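Local coordinates for 190aa long hypothetical protein (Pyrococcus horikoshii, PDB 2DDZ) that is of unknown function but assembles as a hexamer and belongs to a family placed with the class II aminoacyl-tRNA synthetase-like proteins, at residues E[46-49]-E[50-53]; E[53-56]-E[57-61]; E[178-181]-E[182-186]; E[168-171]-E[172-176]; E[7-10]-E[11-14]. All blocks are in the same frame, centred on the assembly; numbering follows the deposited sequence.

The five contacts are all local, each joining side chains a few residues apart on a continuous run. Contacts 1 and 2 share Asp53, their centres are 9 Å apart, and they meet where Met51 packs on Asp56 and Leu57. Contacts 4 and 3 follow each other along helix 161-184, centres 15 Å apart. Contact 5 lies about 17 Å from contact 4, centre to centre, and touches it through Ile8 CD1, 3.4 Å from Ala169 CB. Contact 5 alone contributes residues to the guanidine pocket, Arg12 and Ile14. Contacts 1 and 3, about 34 Å apart between centres, lie on opposite sides of the chain's centre, yet both touch the second subunit.

Contact 1. Residues E[46-49]-E[50-53]; sequences VKVE and EMVD
Glu50 N donates to Lys47 O at 2.7 Å, the short bond that closes a beta turn over residues 47-50. Its two corner residues, Val48 and Glu49, both have helical-type backbone angles, which identifies the turn as type I. One residue further on, Met51 N reaches Val48 O only weakly, at 3.4 Å. A water reinforces this second closure by donating to two carbonyls, Met51 O at 2.7 Å and Val48 O at 3.0 Å, and so bridges the two ends of the 48-51 step.

Packing surrounds these bonds. Val46 CG1 lies 3.6 Å from Met51 CG, the two side chains crossing at a slant; CG1 is the branch turned anti to the backbone N (chi1 -174°), which carries it to the methionine. Glu50 CG rests 3.9 Å from Lys47 CB, so the aliphatic parts of two charged residues meet while their ends diverge: Lys47 NZ forms a salt bridge with Asp17, and Glu50 OE2 with Arg22. Val48 CG2 makes a looser contact, 4.4 Å from Met51 SD.

The turn follows strand 36-45 and leads into helix 54-59, for which Asp53 is the N-cap. The Met51 side chain packs on Asp56 and Leu57 of that helix, while Val52 packs on Ile124 and Thr126 of strand 118-128.

Contact 2. Residues E[53-56]-E[57-61]; sequences DIED and LRLRK
Leu57 opens the second half of a short capped helix, and its N donates to Asp53 O at 3.2 Å. Asp53 is the N-cap: its OD1 accepts from Glu55 N at 3.0 Å, met from above the carboxylate plane. Leu57 CD1 lies 3.6 Å from Ile54 CD1, the tips of two branched chains slanting across each other. An alanine in place of Leu57 lacks the branches and is likely to leave a gap beside Ile54 CD1 and deprive Val48 and Met51 of a packing partner.

Arg58 N continues the ladder to Ile54 O at 2.9 Å, while its guanidinium reaches Arg28 O of the third subunit. Leu59 N bonds to Glu55 O, and its CD1 lies 3.9 Å from Glu55 CG; these side chains run alongside each other, pointing the same way. At Arg60 phi turns positive (53°), and its N bonds to Leu57 O at 3.1 Å. Lys61 N then reaches back to Asp56 O at 3.0 Å, completing the pair of bonds that defines a Schellman motif. Lys61 CD lies 3.6 Å from Asp56 OD1, but the amine stays beyond salt-bridge range.

Helix 54-59 is a surface element packed on the 46-53 loop through Leu57, with Ile54 and Glu55 lying on Tyr27 in helix 25-30 of the third subunit.

Contact 3. Residues E[178-181]-E[182-186]; sequences KVRK and DSLKV
Lys178 and Asp182 form an i to i+4 salt bridge in the last turns of helix 161-184. Among the charged groups, Lys178 NZ donates to Asp182 OD2 at 3.0 Å, using the syn lone pair of that oxygen. The lysine leaves with CG anti to the backbone N (chi1 178°) and then bends at chi2 (79°), which turns the chain along the helix toward the carboxylate, and CE comes within 3.2 Å of Asp182 OD1. Lys185 approaches the same carboxylate from further along the helix, its NZ a long 3.7 Å from Asp182 OD1. The network crosses the subunit boundary: Lys178 pairs with Asp111, Asp182 with Lys89 and Lys185 with Glu55, all of the second subunit. The shared lysines would probably favour the ionised form of Asp182. A leucine in place of Lys178 would probably leave the buried Asp182 with one positive partner fewer and Asp111 of the second subunit without this mate.

Backbone bonding weakens toward the helix end. Asp182 N to Lys178 O is sound at 2.9 Å (162° at the hydrogen), but Leu184 N has two weak bonds, to Arg180 O at 3.3 Å and to Lys181 O at 3.2 Å, a mixture of alpha and 3-10 geometry.

Apolar contact is slight: Leu184 CD1 lies 4.2 Å from Arg180 CG. Beside it, the side-chain hydroxyl of Ser183 turns back on the helix, and its OG donates to Arg180 O at 2.7 Å.

Contact 4. Residues E[168-171]-E[172-176]; sequences SAKA and LVEEI
Ala171 and Leu172 stand at the middle of a regular alpha-helical run, flanked by Lys170, and these three carry most of the contact. Ala171 O accepts from Glu175 N at 3.1 Å, with the hydrogen approaching at 141°, the most bent of the four i to i+4 bonds that link the two halves. A water shares that carbonyl, donating to Ala171 O at 3.1 Å and to Glu175 OE1 at 2.9 Å, so the carbonyl oxygen is gripped twice and the glutamate is tied to its own helix backbone through solvent. The other carboxylate oxygen, Glu175 OE2, forms a salt bridge with Arg108 of the second subunit.

Leu172 N bonds to Ser168 O at 3.0 Å. Its side chain follows the same carbonyl: with CG anti to the carbonyl carbon (chi1 -63°), that atom lies back over the preceding turn, 3.3 Å from Ser168 O.

Lys170 contributes chiefly through its backbone. Its O accepts from Glu174 N, and Glu174 CG sits 3.0 Å from the same oxygen, a close approach of a methylene to a carbonyl. Their side chains slant across each other on the exposed face, Lys170 CE 4.0 Å from Glu174 OE2; with NZ at 4.6 Å from OE2, the opposite charges lie beyond salt-bridge range and probably attract only weakly.

Ala169, Leu172 and Val173 all reach strand 36-45. Ala169 and Val173 also pack on Leu6 of strand 5-8, and Leu172 on Tyr71 of strand 68-75, while Ala171 and Glu175 lie against Arg94 of helix 81-100.

Contact 5. Residues E[7-10]-E[11-14]; sequences LIIK and ERRI
Ile9 and Arg12 meet across a beta turn that leads the chain out of strand 5-8, which pairs in parallel with strand 36-45 in the mixed sheet, and into the loop lining the guanidine pocket. The turn assignment rests on the separation of Ile9 CA and Arg12 CA, 6.5 Å, and on the folded backbone of Lys10 and Glu11; no clear hydrogen bond closes it, so side-chain packing accounts for most of the contact.

Ile9 is the buried centre of this packing and uses two branches. CG2, placed anti to the backbone N while CG1 lies beside it (chi1 -60°), faces the turn: it is 3.9 Å from Arg12 CG, the two chains meeting at a slant, and also 3.9 Å from Glu11 OE2. The methyl thus meets the carboxylate and the aliphatic base of the arginine. CD1, on the other branch, diverges to meet Ile14 CG1 at 4.2 Å, where the two isoleucines cross at about a right angle. Ile9 also packs on Val38 and Phe40 of strand 36-45 and on Phe30 of helix 25-30. At the exposed corner, Lys10 directs its amine to Glu166, forming a salt bridge with helix 161-184.

Arg12 and Ile14 touch the bound guanidine, and Asn29 and Phe30 complete its pocket; the Arg12 side chain comes within about 3 Å of the ligand. Past its contact with Ile9, the arginine runs extended from CG to NE, bringing one face of its guanidinium over Ile14, whose CG1 lies 4.1 Å above the plane, offset toward the rim.

Contact 1. Residues E[46-49]-E[50-53]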
loop_
_atom_site.group_PDB
_atom_site.type_symbol
_atom_site.label_atom_id
_atom_site.label_comp_id
_atom_site.label_asym_id
_atom_site.label_seq_id
_atom_site.Cartn_x
_atom_site.Cartn_y
_atom_site.Cartn_z
ATOM N N VAL E 46 7.325 32.146 -2.156
ATOM C CA VAL E 46 7.591 30.896 -1.456
ATOM C C VAL E 46 8.796 30.907 -0.550
ATOM O O VAL E 46 9.912 31.125 -1.000
ATOM C CB VAL E 46 7.765 29.714 -2.448
ATOM C CG1 VAL E 46 7.899 28.404 -1.675
ATOM C CG2 VAL E 46 6.591 29.651 -3.404
ATOM N N LYS E 47 8.557 30.652 0.731
ATOM C CA LYS E 47 9.625 30.585 1.713
ATOM C C LYS E 47 10.464 29.332 1.436
ATOM O O LYS E 47 9.927 28.255 1.169
ATOM C CB LYS E 47 9.040 30.502 3.123
ATOM C CG LYS E 47 8.314 31.753 3.585
ATOM C CD LYS E 47 7.791 31.566 5.001
ATOM C CE LYS E 47 7.157 32.835 5.551
ATOM N NZ LYS E 47 6.016 33.324 4.726
ATOM N N VAL E 48 11.781 29.484 1.501
ATOM C CA VAL E 48 12.695 28.382 1.261
ATOM C C VAL E 48 12.390 27.151 2.123
ATOM O O VAL E 48 12.623 26.019 1.698
ATOM C CB VAL E 48 14.149 28.842 1.487
ATOM C CG1 VAL E 48 15.086 27.649 1.554
ATOM C CG2 VAL E 48 14.564 29.749 0.347
ATOM N N GLU E 49 11.860 27.371 3.321
ATOM C CA GLU E 49 11.536 26.271 4.221
ATOM C C GLU E 49 10.234 25.606 3.806
ATOM O O GLU E 49 9.858 24.563 4.341
ATOM C CB GLU E 49 11.413 26.771 5.665
ATOM C CG GLU E 49 10.511 27.988 5.819
ATOM C CD GLU E 49 11.282 29.298 5.782
ATOM O OE1 GLU E 49 12.304 29.378 5.062
ATOM O OE2 GLU E 49 10.861 30.252 6.469
ATOM N N GLU E 50 9.540 26.218 2.855
ATOM C CA GLU E 50 8.283 25.668 2.372
ATOM C C GLU E 50 8.428 25.120 0.950
ATOM O O GLU E 50 7.493 24.525 0.413
ATOM C CB GLU E 50 7.188 26.739 2.401
ATOM C CG GLU E 50 6.849 27.284 3.787
ATOM C CD GLU E 50 6.168 26.262 4.688
ATOM O OE1 GLU E 50 5.541 25.314 4.168
ATOM O OE2 GLU E 50 6.244 26.421 5.922
ATOM N N MET E 51 9.593 25.326 0.338
ATOM C CA MET E 51 9.832 24.847 -1.021
ATOM C C MET E 51 9.823 23.319 -1.076
ATOM O O MET E 51 10.474 22.655 -0.269
ATOM C CB MET E 51 11.169 25.375 -1.555
ATOM C CG MET E 51 11.173 26.847 -1.931
ATOM S SD MET E 51 12.648 27.339 -2.775
ATOM C CE MET E 51 12.135 27.054 -4.304
ATOM N N VAL E 52 9.083 22.767 -2.032
ATOM C CA VAL E 52 8.979 21.317 -2.171
ATOM C C VAL E 52 9.910 20.732 -3.231
ATOM O O VAL E 52 10.446 19.643 -3.055
ATOM C CB VAL E 52 7.515 20.903 -2.479
ATOM C CG1 VAL E 52 7.455 19.432 -2.872
ATOM C CG2 VAL E 52 6.629 21.152 -1.241
ATOM N N ASP E 53 10.091 21.449 -4.337
ATOM C CA ASP E 53 10.968 20.975 -5.402
ATOM C C ASP E 53 12.427 21.081 -4.943
ATOM O O ASP E 53 12.984 22.175 -4.863
ATOM C CB ASP E 53 10.761 21.806 -6.673
ATOM C CG ASP E 53 11.372 21.156 -7.906
ATOM O OD1 ASP E 53 12.320 20.352 -7.772
ATOM O OD2 ASP E 53 10.907 21.459 -9.027
HETATM O O HOH W 1 12.191 23.054 1.749
#

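Contact 2. Residues E[53-56]-E[57-61]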
loop_
_atom_site.group_PDB
_atom_site.type_symbol
_atom_site.label_atom_id
_atom_site.label_comp_id
_atom_site.label_asym_id
_atom_site.label_seq_id
_atom_site.Cartn_x
_atom_site.Cartn_y
_atom_site.Cartn_z
ATOM N N ASP E 53 10.091 21.449 -4.337
ATOM C CA ASP E 53 10.968 20.975 -5.402
ATOM C C ASP E 53 12.427 21.081 -4.943
ATOM O O ASP E 53 12.984 22.175 -4.863
ATOM C CB ASP E 53 10.761 21.806 -6.673
ATOM C CG ASP E 53 11.372 21.156 -7.906
ATOM O OD1 ASP E 53 12.320 20.352 -7.772
ATOM O OD2 ASP E 53 10.907 21.459 -9.027
ATOM N N ILE E 54 13.039 19.935 -4.643
ATOM C CA ILE E 54 14.422 19.894 -4.201
ATOM C C ILE E 54 15.338 20.549 -5.224
ATOM O O ILE E 54 16.350 21.152 -4.859
ATOM C CB ILE E 54 14.910 18.446 -3.964
ATOM C CG1 ILE E 54 14.159 17.820 -2.786
ATOM C CG2 ILE E 54 16.403 18.446 -3.632
ATOM C CD1 ILE E 54 14.214 18.688 -1.559
ATOM N N GLU E 55 15.003 20.410 -6.506
ATOM C CA GLU E 55 15.806 21.029 -7.563
ATOM C C GLU E 55 15.773 22.567 -7.429
ATOM O O GLU E 55 16.762 23.239 -7.730
ATOM C CB GLU E 55 15.282 20.626 -8.946
ATOM C CG GLU E 55 16.091 21.200 -10.108
ATOM C CD GLU E 55 15.566 20.762 -11.474
ATOM O OE1 GLU E 55 14.586 19.989 -11.524
ATOM O OE2 GLU E 55 16.135 21.191 -12.501
ATOM N N ASP E 56 14.637 23.124 -7.003
ATOM C CA ASP E 56 14.545 24.573 -6.825
ATOM C C ASP E 56 15.474 24.968 -5.690
ATOM O O ASP E 56 16.105 26.027 -5.736
ATOM C CB ASP E 56 13.109 25.028 -6.494
ATOM C CG ASP E 56 12.180 25.007 -7.712
ATOM O OD1 ASP E 56 12.682 24.862 -8.850
ATOM O OD2 ASP E 56 10.948 25.143 -7.532
ATOM N N LEU E 57 15.559 24.116 -4.669
ATOM C CA LEU E 57 16.443 24.387 -3.536
ATOM C C LEU E 57 17.904 24.377 -3.992
ATOM O O LEU E 57 18.660 25.282 -3.669
ATOM C CB LEU E 57 16.247 23.341 -2.426
ATOM C CG LEU E 57 14.894 23.368 -1.702
ATOM C CD1 LEU E 57 14.757 22.145 -0.813
ATOM C CD2 LEU E 57 14.772 24.648 -0.885
ATOM N N ARG E 58 18.294 23.359 -4.753
ATOM C CA ARG E 58 19.672 23.256 -5.229
ATOM C C ARG E 58 20.051 24.425 -6.138
ATOM O O ARG E 58 21.142 24.988 -6.017
ATOM C CB ARG E 58 19.891 21.920 -5.969
ATOM C CG ARG E 58 19.980 20.695 -5.062
ATOM C CD ARG E 58 19.864 19.383 -5.864
ATOM N NE ARG E 58 20.847 19.289 -6.949
ATOM C CZ ARG E 58 22.154 19.124 -6.766
ATOM N NH1 ARG E 58 22.654 19.030 -5.538
ATOM N NH2 ARG E 58 22.966 19.053 -7.810
ATOM N N LEU E 59 19.158 24.786 -7.054
ATOM C CA LEU E 59 19.407 25.896 -7.973
ATOM C C LEU E 59 19.153 27.255 -7.309
ATOM O O LEU E 59 19.394 28.301 -7.916
ATOM C CB LEU E 59 18.516 25.774 -9.214
ATOM C CG LEU E 59 18.627 24.499 -10.057
ATOM C CD1 LEU E 59 17.632 24.563 -11.204
ATOM C CD2 LEU E 59 20.039 24.341 -10.590
ATOM N N ARG E 60 18.667 27.227 -6.068
ATOM C CA ARG E 60 18.372 28.440 -5.312
ATOM C C ARG E 60 17.465 29.401 -6.086
ATOM O O ARG E 60 17.748 30.599 -6.182
ATOM C CB ARG E 60 19.669 29.155 -4.939
ATOM C CG ARG E 60 20.580 28.383 -4.005
ATOM C CD ARG E 60 21.816 29.209 -3.721
ATOM N NE ARG E 60 22.416 29.671 -4.969
ATOM C CZ ARG E 60 23.421 30.536 -5.051
ATOM N NH1 ARG E 60 23.955 31.048 -3.949
ATOM N NH2 ARG E 60 23.894 30.891 -6.240
ATOM N N LYS E 61 16.377 28.870 -6.637
ATOM C CA LYS E 61 15.429 29.685 -7.393
ATOM C C LYS E 61 14.509 30.495 -6.490
ATOM O O LYS E 61 14.250 30.124 -5.348
ATOM C CB LYS E 61 14.558 28.809 -8.295
ATOM C CG LYS E 61 15.250 28.283 -9.533
ATOM C CD LYS E 61 14.241 27.694 -10.516
ATOM C CE LYS E 61 14.921 27.230 -11.796
ATOM N NZ LYS E 61 13.949 26.687 -12.786
#

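Contact 3. Residues E[178-181]-E[182-186]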
loop_
_atom_site.group_PDB
_atom_site.type_symbol
_atom_site.label_atom_id
_atom_site.label_comp_id
_atom_site.label_asym_id
_atom_site.label_seq_id
_atom_site.Cartn_x
_atom_site.Cartn_y
_atom_site.Cartn_z
ATOM N N LYS E 178 -13.977 12.147 -12.934
ATOM C CA LYS E 178 -13.991 11.160 -13.997
ATOM C C LYS E 178 -12.848 10.173 -13.715
ATOM O O LYS E 178 -12.960 8.991 -14.021
ATOM C CB LYS E 178 -13.805 11.790 -15.380
ATOM C CG LYS E 178 -13.763 10.751 -16.529
ATOM C CD LYS E 178 -15.149 10.238 -16.947
ATOM C CE LYS E 178 -15.060 9.134 -18.016
ATOM N NZ LYS E 178 -13.918 9.295 -18.979
ATOM N N VAL E 179 -11.755 10.650 -13.111
ATOM C CA VAL E 179 -10.639 9.766 -12.772
ATOM C C VAL E 179 -11.088 8.720 -11.751
ATOM O O VAL E 179 -10.654 7.556 -11.784
ATOM C CB VAL E 179 -9.460 10.519 -12.118
ATOM C CG1 VAL E 179 -8.465 9.500 -11.556
ATOM C CG2 VAL E 179 -8.768 11.417 -13.138
ATOM N N ARG E 180 -11.957 9.155 -10.842
ATOM C CA ARG E 180 -12.477 8.292 -9.783
ATOM C C ARG E 180 -13.525 7.346 -10.338
ATOM O O ARG E 180 -13.508 6.157 -10.053
ATOM C CB ARG E 180 -13.085 9.132 -8.639
ATOM C CG ARG E 180 -13.325 8.294 -7.380
ATOM C CD ARG E 180 -13.172 9.061 -6.059
ATOM N NE ARG E 180 -12.587 10.401 -6.185
ATOM C CZ ARG E 180 -13.193 11.519 -5.778
ATOM N NH1 ARG E 180 -12.603 12.699 -5.918
ATOM N NH2 ARG E 180 -14.400 11.460 -5.231
ATOM N N LYS E 181 -14.435 7.881 -11.142
ATOM C CA LYS E 181 -15.478 7.048 -11.718
ATOM C C LYS E 181 -14.924 5.970 -12.627
ATOM O O LYS E 181 -15.374 4.836 -12.573
ATOM C CB LYS E 181 -16.510 7.908 -12.455
ATOM C CG LYS E 181 -17.399 8.714 -11.501
ATOM C CD LYS E 181 -18.363 9.627 -12.237
ATOM C CE LYS E 181 -19.100 10.540 -11.263
ATOM N NZ LYS E 181 -19.956 11.538 -11.969
ATOM N N ASP E 182 -13.928 6.305 -13.439
ATOM C CA ASP E 182 -13.340 5.313 -14.337
ATOM C C ASP E 182 -12.626 4.196 -13.594
ATOM O O ASP E 182 -12.574 3.062 -14.064
ATOM C CB ASP E 182 -12.339 5.969 -15.294
ATOM C CG ASP E 182 -13.011 6.670 -16.464
ATOM O OD1 ASP E 182 -14.160 6.318 -16.807
ATOM O OD2 ASP E 182 -12.373 7.565 -17.053
ATOM N N SER E 183 -12.063 4.512 -12.433
ATOM C CA SER E 183 -11.332 3.509 -11.668
ATOM C C SER E 183 -12.269 2.485 -11.052
ATOM O O SER E 183 -11.883 1.339 -10.824
ATOM C CB SER E 183 -10.507 4.177 -10.563
ATOM O OG SER E 183 -11.350 4.683 -9.546
ATOM N N LEU E 184 -13.506 2.904 -10.804
ATOM C CA LEU E 184 -14.510 2.046 -10.191
ATOM C C LEU E 184 -15.320 1.135 -11.104
ATOM O O LEU E 184 -15.947 0.180 -10.622
ATOM C CB LEU E 184 -15.475 2.913 -9.399
ATOM C CG LEU E 184 -14.777 3.630 -8.252
ATOM C CD1 LEU E 184 -15.623 4.793 -7.791
ATOM C CD2 LEU E 184 -14.518 2.651 -7.138
ATOM N N LYS E 185 -15.326 1.407 -12.407
ATOM C CA LYS E 185 -16.129 0.587 -13.302
ATOM C C LYS E 185 -15.366 -0.425 -14.158
ATOM O O LYS E 185 -15.905 -0.965 -15.121
ATOM C CB LYS E 185 -16.993 1.486 -14.198
ATOM C CG LYS E 185 -16.242 2.328 -15.205
ATOM C CD LYS E 185 -17.208 3.241 -15.932
ATOM C CE LYS E 185 -16.521 3.999 -17.049
ATOM N NZ LYS E 185 -17.479 4.884 -17.774
ATOM N N VAL E 186 -14.127 -0.711 -13.784
ATOM C CA VAL E 186 -13.325 -1.661 -14.535
ATOM C C VAL E 186 -13.002 -2.886 -13.708
ATOM O O VAL E 186 -12.697 -2.789 -12.529
ATOM C CB VAL E 186 -11.989 -1.020 -15.033
ATOM C CG1 VAL E 186 -12.299 0.210 -15.869
ATOM C CG2 VAL E 186 -11.096 -0.637 -13.836
#

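Contact 4. Residues E[168-171]-E[172-176]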
loop_
_atom_site.group_PDB
_atom_site.type_symbol
_atom_site.label_atom_id
_atom_site.label_comp_id
_atom_site.label_asym_id
_atom_site.label_seq_id
_atom_site.Cartn_x
_atom_site.Cartn_y
_atom_site.Cartn_z
ATOM N N SER E 168 -12.234 27.146 -14.813
ATOM C CA SER E 168 -11.151 26.177 -14.683
ATOM C C SER E 168 -11.345 25.323 -13.429
ATOM O O SER E 168 -11.035 24.133 -13.444
ATOM C CB SER E 168 -9.791 26.896 -14.661
ATOM O OG SER E 168 -9.689 27.771 -13.551
ATOM N N ALA E 169 -11.879 25.912 -12.359
ATOM C CA ALA E 169 -12.112 25.147 -11.133
ATOM C C ALA E 169 -13.084 24.002 -11.406
ATOM O O ALA E 169 -12.874 22.866 -10.968
ATOM C CB ALA E 169 -12.668 26.053 -10.046
ATOM N N LYS E 170 -14.147 24.309 -12.142
ATOM C CA LYS E 170 -15.160 23.321 -12.495
ATOM C C LYS E 170 -14.550 22.248 -13.405
ATOM O O LYS E 170 -14.885 21.068 -13.302
ATOM C CB LYS E 170 -16.328 24.023 -13.205
ATOM C CG LYS E 170 -17.568 23.167 -13.461
ATOM C CD LYS E 170 -18.614 23.969 -14.239
ATOM C CE LYS E 170 -19.910 23.194 -14.482
ATOM N NZ LYS E 170 -20.717 23.016 -13.240
ATOM N N ALA E 171 -13.652 22.664 -14.293
ATOM C CA ALA E 171 -12.987 21.749 -15.223
ATOM C C ALA E 171 -12.114 20.731 -14.495
ATOM O O ALA E 171 -12.082 19.558 -14.862
ATOM C CB ALA E 171 -12.131 22.543 -16.213
ATOM N N LEU E 172 -11.402 21.193 -13.468
ATOM C CA LEU E 172 -10.528 20.332 -12.689
ATOM C C LEU E 172 -11.315 19.377 -11.792
ATOM O O LEU E 172 -10.942 18.211 -11.641
ATOM C CB LEU E 172 -9.562 21.179 -11.858
ATOM C CG LEU E 172 -8.594 22.037 -12.681
ATOM C CD1 LEU E 172 -7.484 22.541 -11.776
ATOM C CD2 LEU E 172 -8.011 21.224 -13.832
ATOM N N VAL E 173 -12.400 19.859 -11.195
ATOM C CA VAL E 173 -13.209 18.989 -10.354
ATOM C C VAL E 173 -13.771 17.864 -11.223
ATOM O O VAL E 173 -13.728 16.698 -10.840
ATOM C CB VAL E 173 -14.370 19.757 -9.689
ATOM C CG1 VAL E 173 -15.338 18.778 -9.035
ATOM C CG2 VAL E 173 -13.825 20.711 -8.645
ATOM N N GLU E 174 -14.276 18.210 -12.404
ATOM C CA GLU E 174 -14.822 17.196 -13.306
ATOM C C GLU E 174 -13.748 16.198 -13.718
ATOM O O GLU E 174 -14.024 15.012 -13.879
ATOM C CB GLU E 174 -15.409 17.843 -14.558
ATOM C CG GLU E 174 -16.589 18.745 -14.292
ATOM C CD GLU E 174 -17.245 19.226 -15.570
ATOM O OE1 GLU E 174 -16.592 19.164 -16.638
ATOM O OE2 GLU E 174 -18.408 19.676 -15.503
ATOM N N GLU E 175 -12.525 16.684 -13.892
ATOM C CA GLU E 175 -11.420 15.821 -14.287
ATOM C C GLU E 175 -11.189 14.773 -13.213
ATOM O O GLU E 175 -11.099 13.577 -13.496
ATOM C CB GLU E 175 -10.144 16.643 -14.474
ATOM C CG GLU E 175 -9.037 15.909 -15.215
ATOM C CD GLU E 175 -9.456 15.483 -16.612
ATOM O OE1 GLU E 175 -10.094 16.298 -17.318
ATOM O OE2 GLU E 175 -9.143 14.338 -17.011
ATOM N N ILE E 176 -11.099 15.237 -11.973
ATOM C CA ILE E 176 -10.864 14.351 -10.849
ATOM C C ILE E 176 -11.988 13.331 -10.677
ATOM O O ILE E 176 -11.723 12.147 -10.469
ATOM C CB ILE E 176 -10.683 15.166 -9.552
ATOM C CG1 ILE E 176 -9.340 15.894 -9.609
ATOM C CG2 ILE E 176 -10.773 14.255 -8.344
ATOM C CD1 ILE E 176 -9.145 16.928 -8.539
HETATM O O HOH W 2 -12.489 17.949 -17.501
#

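Contact 5. Residues E[7-10]-E[11-14]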
loop_
_atom_site.group_PDB
_atom_site.type_symbol
_atom_site.label_atom_id
_atom_site.label_comp_id
_atom_site.label_asym_id
_atom_site.label_seq_id
_atom_site.Cartn_x
_atom_site.Cartn_y
_atom_site.Cartn_z
ATOM N N LEU E 7 -13.949 25.201 -3.308
ATOM C CA LEU E 7 -14.061 26.507 -2.678
ATOM C C LEU E 7 -13.248 27.547 -3.434
ATOM O O LEU E 7 -12.024 27.449 -3.509
ATOM C CB LEU E 7 -13.575 26.465 -1.227
ATOM C CG LEU E 7 -13.541 27.835 -0.522
ATOM C CD1 LEU E 7 -14.969 28.391 -0.429
ATOM C CD2 LEU E 7 -12.928 27.711 0.882
ATOM N N ILE E 8 -13.937 28.537 -4.000
ATOM C CA ILE E 8 -13.278 29.623 -4.714
ATOM C C ILE E 8 -13.389 30.845 -3.809
ATOM O O ILE E 8 -14.492 31.292 -3.523
ATOM C CB ILE E 8 -13.980 29.965 -6.043
ATOM C CG1 ILE E 8 -14.218 28.711 -6.884
ATOM C CG2 ILE E 8 -13.118 30.926 -6.845
ATOM C CD1 ILE E 8 -12.953 28.009 -7.295
ATOM N N ILE E 9 -12.260 31.376 -3.349
ATOM C CA ILE E 9 -12.273 32.555 -2.477
ATOM C C ILE E 9 -12.300 33.822 -3.348
ATOM O O ILE E 9 -11.272 34.276 -3.840
ATOM C CB ILE E 9 -11.045 32.552 -1.546
ATOM C CG1 ILE E 9 -11.090 31.287 -0.686
ATOM C CG2 ILE E 9 -11.037 33.803 -0.656
ATOM C CD1 ILE E 9 -9.847 31.051 0.124
ATOM N N LYS E 10 -13.505 34.368 -3.507
ATOM C CA LYS E 10 -13.757 35.546 -4.315
ATOM C C LYS E 10 -13.789 36.887 -3.543
ATOM O O LYS E 10 -13.451 37.934 -4.093
ATOM C CB LYS E 10 -15.088 35.352 -5.039
ATOM C CG LYS E 10 -15.228 33.970 -5.651
ATOM C CD LYS E 10 -16.643 33.645 -6.067
ATOM C CE LYS E 10 -16.627 32.381 -6.908
ATOM N NZ LYS E 10 -17.979 31.963 -7.342
ATOM N N GLU E 11 -14.201 36.849 -2.280
ATOM C CA GLU E 11 -14.289 38.035 -1.424
ATOM C C GLU E 11 -12.947 38.735 -1.123
ATOM O O GLU E 11 -12.890 39.958 -0.971
ATOM C CB GLU E 11 -14.954 37.657 -0.088
ATOM C CG GLU E 11 -14.264 36.485 0.629
ATOM C CD GLU E 11 -14.720 35.108 0.137
ATOM O OE1 GLU E 11 -15.158 34.988 -1.027
ATOM O OE2 GLU E 11 -14.629 34.134 0.918
ATOM N N ARG E 12 -11.866 37.967 -1.025
ATOM C CA ARG E 12 -10.553 38.543 -0.713
ATOM C C ARG E 12 -9.405 37.858 -1.444
ATOM O O ARG E 12 -9.608 36.984 -2.285
ATOM C CB ARG E 12 -10.290 38.436 0.786
ATOM C CG ARG E 12 -10.772 37.108 1.333
ATOM C CD ARG E 12 -10.123 36.708 2.628
ATOM N NE ARG E 12 -10.618 35.403 3.053
ATOM C CZ ARG E 12 -9.987 34.613 3.911
ATOM N NH1 ARG E 12 -8.829 34.999 4.436
ATOM N NH2 ARG E 12 -10.514 33.442 4.245
ATOM N N ARG E 13 -8.191 38.276 -1.105
ATOM C CA ARG E 13 -6.986 37.701 -1.674
ATOM C C ARG E 13 -6.255 36.975 -0.567
ATOM O O ARG E 13 -6.294 37.384 0.592
ATOM C CB ARG E 13 -6.056 38.777 -2.228
ATOM C CG ARG E 13 -6.610 39.518 -3.406
ATOM C CD ARG E 13 -5.493 40.034 -4.290
ATOM N NE ARG E 13 -6.011 40.785 -5.433
ATOM C CZ ARG E 13 -6.973 40.360 -6.249
ATOM N NH1 ARG E 13 -7.368 41.123 -7.255
ATOM N NH2 ARG E 13 -7.541 39.180 -6.059
ATOM N N ILE E 14 -5.591 35.891 -0.936
ATOM C CA ILE E 14 -4.816 35.108 0.008
ATOM C C ILE E 14 -3.474 34.894 -0.661
ATOM O O ILE E 14 -3.431 34.477 -1.819
ATOM C CB ILE E 14 -5.460 33.737 0.270
ATOM C CG1 ILE E 14 -6.864 33.913 0.850
ATOM C CG2 ILE E 14 -4.608 32.958 1.240
ATOM C CD1 ILE E 14 -6.866 34.726 2.133
#